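Local coordinates for Sca-family protein (Rickettsia rickettsii, PDB 4LQ8) that is a rickettsial surface cell antigen, probably involved in cell adhesion, represented here by its N-terminal head region, at residues A[64-67]-A[68-72]. Numbering follows the deposited sequence.
Sequences PITK and AVRET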
ATOM      1  N   PRO A  64      -4.245   3.918 -16.920  1.00 31.85           N
ATOM      2  CA  PRO A  64      -3.350   5.008 -16.465  1.00 31.08           C
ATOM      3  C   PRO A  64      -3.151   5.154 -14.959  1.00 30.65           C
ATOM      4  O   PRO A  64      -2.098   5.625 -14.557  1.00 29.15           O
ATOM      5  CB  PRO A  64      -3.985   6.277 -17.064  1.00 33.66           C
ATOM      6  CG  PRO A  64      -4.887   5.789 -18.133  1.00 39.04           C
ATOM      7  CD  PRO A  64      -5.395   4.465 -17.667  1.00 34.16           C
ATOM      8  N   ILE A  65      -4.133   4.749 -14.131  1.00 27.84           N
ATOM      9  CA  ILE A  65      -3.999   4.855 -12.675  1.00 26.39           C
ATOM     10  C   ILE A  65      -2.991   3.834 -12.178  1.00 28.96           C
ATOM     11  O   ILE A  65      -2.070   4.193 -11.449  1.00 28.94           O
ATOM     12  CB  ILE A  65      -5.361   4.731 -11.928  1.00 30.39           C
ATOM     13  CG1 ILE A  65      -6.510   5.580 -12.594  1.00 32.78           C
ATOM     14  CG2 ILE A  65      -5.226   5.006 -10.423  1.00 28.40           C
ATOM     15  CD1 ILE A  65      -6.259   6.942 -12.969  1.00 41.61           C
ATOM     16  N   THR A  66      -3.178   2.559 -12.545  1.00 26.42           N
ATOM     17  CA  THR A  66      -2.300   1.450 -12.159  1.00 24.29           C
ATOM     18  C   THR A  66      -0.874   1.769 -12.605  1.00 27.55           C
ATOM     19  O   THR A  66       0.047   1.644 -11.797  1.00 27.15           O
ATOM     20  CB  THR A  66      -2.787   0.153 -12.783  1.00 29.68           C
ATOM     21  OG1 THR A  66      -4.193   0.023 -12.570  1.00 32.47           O
ATOM     22  CG2 THR A  66      -2.042  -1.075 -12.253  1.00 25.07           C
ATOM     23  N   LYS A  67      -0.712   2.242 -13.864  1.00 24.83           N
ATOM     24  CA  LYS A  67       0.590   2.610 -14.404  1.00 24.83           C
ATOM     25  C   LYS A  67       1.229   3.752 -13.576  1.00 29.34           C
ATOM     26  O   LYS A  67       2.384   3.619 -13.187  1.00 29.88           O
ATOM     27  CB  LYS A  67       0.492   2.984 -15.893  1.00 27.71           C
ATOM     28  CG  LYS A  67       1.877   3.169 -16.543  1.00 32.43           C
ATOM     29  CD  LYS A  67       1.782   3.338 -18.038  1.00 42.56           C
ATOM     30  CE  LYS A  67       3.137   3.485 -18.697  1.00 38.49           C
ATOM     31  NZ  LYS A  67       3.027   3.449 -20.174  1.00 42.67           N
ATOM     32  N   ALA A  68       0.465   4.821 -13.261  1.00 26.77           N
ATOM     33  CA  ALA A  68       0.959   5.951 -12.458  1.00 26.95           C
ATOM     34  C   ALA A  68       1.421   5.501 -11.072  1.00 29.66           C
ATOM     35  O   ALA A  68       2.470   5.947 -10.608  1.00 30.29           O
ATOM     36  CB  ALA A  68      -0.103   7.022 -12.327  1.00 28.00           C
ATOM     37  N   VAL A  69       0.663   4.600 -10.423  1.00 25.32           N
ATOM     38  CA  VAL A  69       1.043   4.089  -9.102  1.00 23.13           C
ATOM     39  C   VAL A  69       2.335   3.230  -9.200  1.00 24.72           C
ATOM     40  O   VAL A  69       3.186   3.322  -8.323  1.00 23.96           O
ATOM     41  CB  VAL A  69      -0.153   3.391  -8.378  1.00 25.76           C
ATOM     42  CG1 VAL A  69       0.283   2.650  -7.112  1.00 23.58           C
ATOM     43  CG2 VAL A  69      -1.224   4.427  -8.035  1.00 25.87           C
ATOM     44  N   ARG A  70       2.498   2.439 -10.260  1.00 22.27           N
ATOM     45  CA  ARG A  70       3.745   1.659 -10.458  1.00 22.22           C
ATOM     46  C   ARG A  70       4.931   2.593 -10.670  1.00 24.31           C
ATOM     47  O   ARG A  70       5.979   2.407 -10.059  1.00 24.30           O
ATOM     48  CB  ARG A  70       3.610   0.724 -11.673  1.00 22.57           C
ATOM     49  CG  ARG A  70       2.667  -0.434 -11.388  1.00 27.33           C
ATOM     50  CD  ARG A  70       2.293  -1.161 -12.656  1.00 30.24           C
ATOM     51  NE  ARG A  70       1.551  -2.364 -12.302  1.00 31.31           N
ATOM     52  CZ  ARG A  70       0.897  -3.143 -13.159  1.00 47.08           C
ATOM     53  NH1 ARG A  70       0.899  -2.864 -14.457  1.00 31.60           N
ATOM     54  NH2 ARG A  70       0.239  -4.205 -12.727  1.00 32.81           N
ATOM     55  N   GLU A  71       4.736   3.645 -11.479  1.00 22.13           N
ATOM     56  CA  GLU A  71       5.792   4.615 -11.802  1.00 23.13           C
ATOM     57  C   GLU A  71       6.182   5.544 -10.671  1.00 27.66           C
ATOM     58  O   GLU A  71       7.324   5.997 -10.642  1.00 27.49           O
ATOM     59  CB  GLU A  71       5.390   5.479 -13.005  1.00 25.07           C
ATOM     60  CG  GLU A  71       5.252   4.691 -14.285  1.00 39.96           C
ATOM     61  CD  GLU A  71       4.924   5.537 -15.504  1.00 60.54           C
ATOM     62  OE1 GLU A  71       4.399   6.660 -15.337  1.00 38.43           O
ATOM     63  OE2 GLU A  71       5.209   5.078 -16.630  1.00 55.23           O
ATOM     64  N   THR A  72       5.238   5.917  -9.816  1.00 24.73           N
ATOM     65  CA  THR A  72       5.506   6.909  -8.765  1.00 25.05           C
ATOM     66  C   THR A  72       5.691   6.302  -7.388  1.00 28.10           C
ATOM     67  O   THR A  72       6.332   6.924  -6.536  1.00 27.42           O
ATOM     68  CB  THR A  72       4.403   7.996  -8.719  1.00 31.73           C
ATOM     69  OG1 THR A  72       3.220   7.418  -8.171  1.00 37.17           O
ATOM     70  CG2 THR A  72       4.109   8.580 -10.065  1.00 24.22           C
TER
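One face of the Arg-70 guanidinium carries the methyl CG2 of Thr-66, which sits over the centre of the group with CG2 3.7 Å from CZ. NE forms a salt bridge with Glu-275 of strand 271-277. The two side chains lie alongside each other and leave the helix in the same direction. Thr-66 has CG2 anti to its own N (chi1 -48° for OG1), which sends the methyl along the helix to Arg-70 and leaves OG1 to hydrogen-bond Glu-264. Arg-70 CG passes 3.4 Å from Thr-66 O.

The other flat group is the Glu-71 carboxylate. Its OE2 lies 3.3 Å from Lys-67 CE, so the contact is with the aliphatic chain. Lys-67 NZ stays 4.5 Å from OE2, too far for a salt bridge, and bonds instead to the carbonyls of Ser-56 and Asp-58.

Both pairs are i to i+4 contacts in the first turns of helix 64-90. Asp-63 OD1 accepts from the backbone N of Ile-65 and Thr-66 at its start. Backbone bonds follow the same spacing, from Ala-68 N to Pro-64 O through Glu-71 N to Lys-67 O (2.9 Å). Ile-65 and Val-69 are buried against His-262 of strand 258-265, so this side of the helix packs on the mixed sheet.

Further along, Ala-68 O accepts two bonds, from Thr-72 N and from Thr-72 OG1 (2.9 Å). They arrive from opposite faces of the carbonyl plane. OG1 of Thr-72 lies beside both its own N and its carbonyl carbon (chi1 72°), which brings the hydroxyl back to this oxygen.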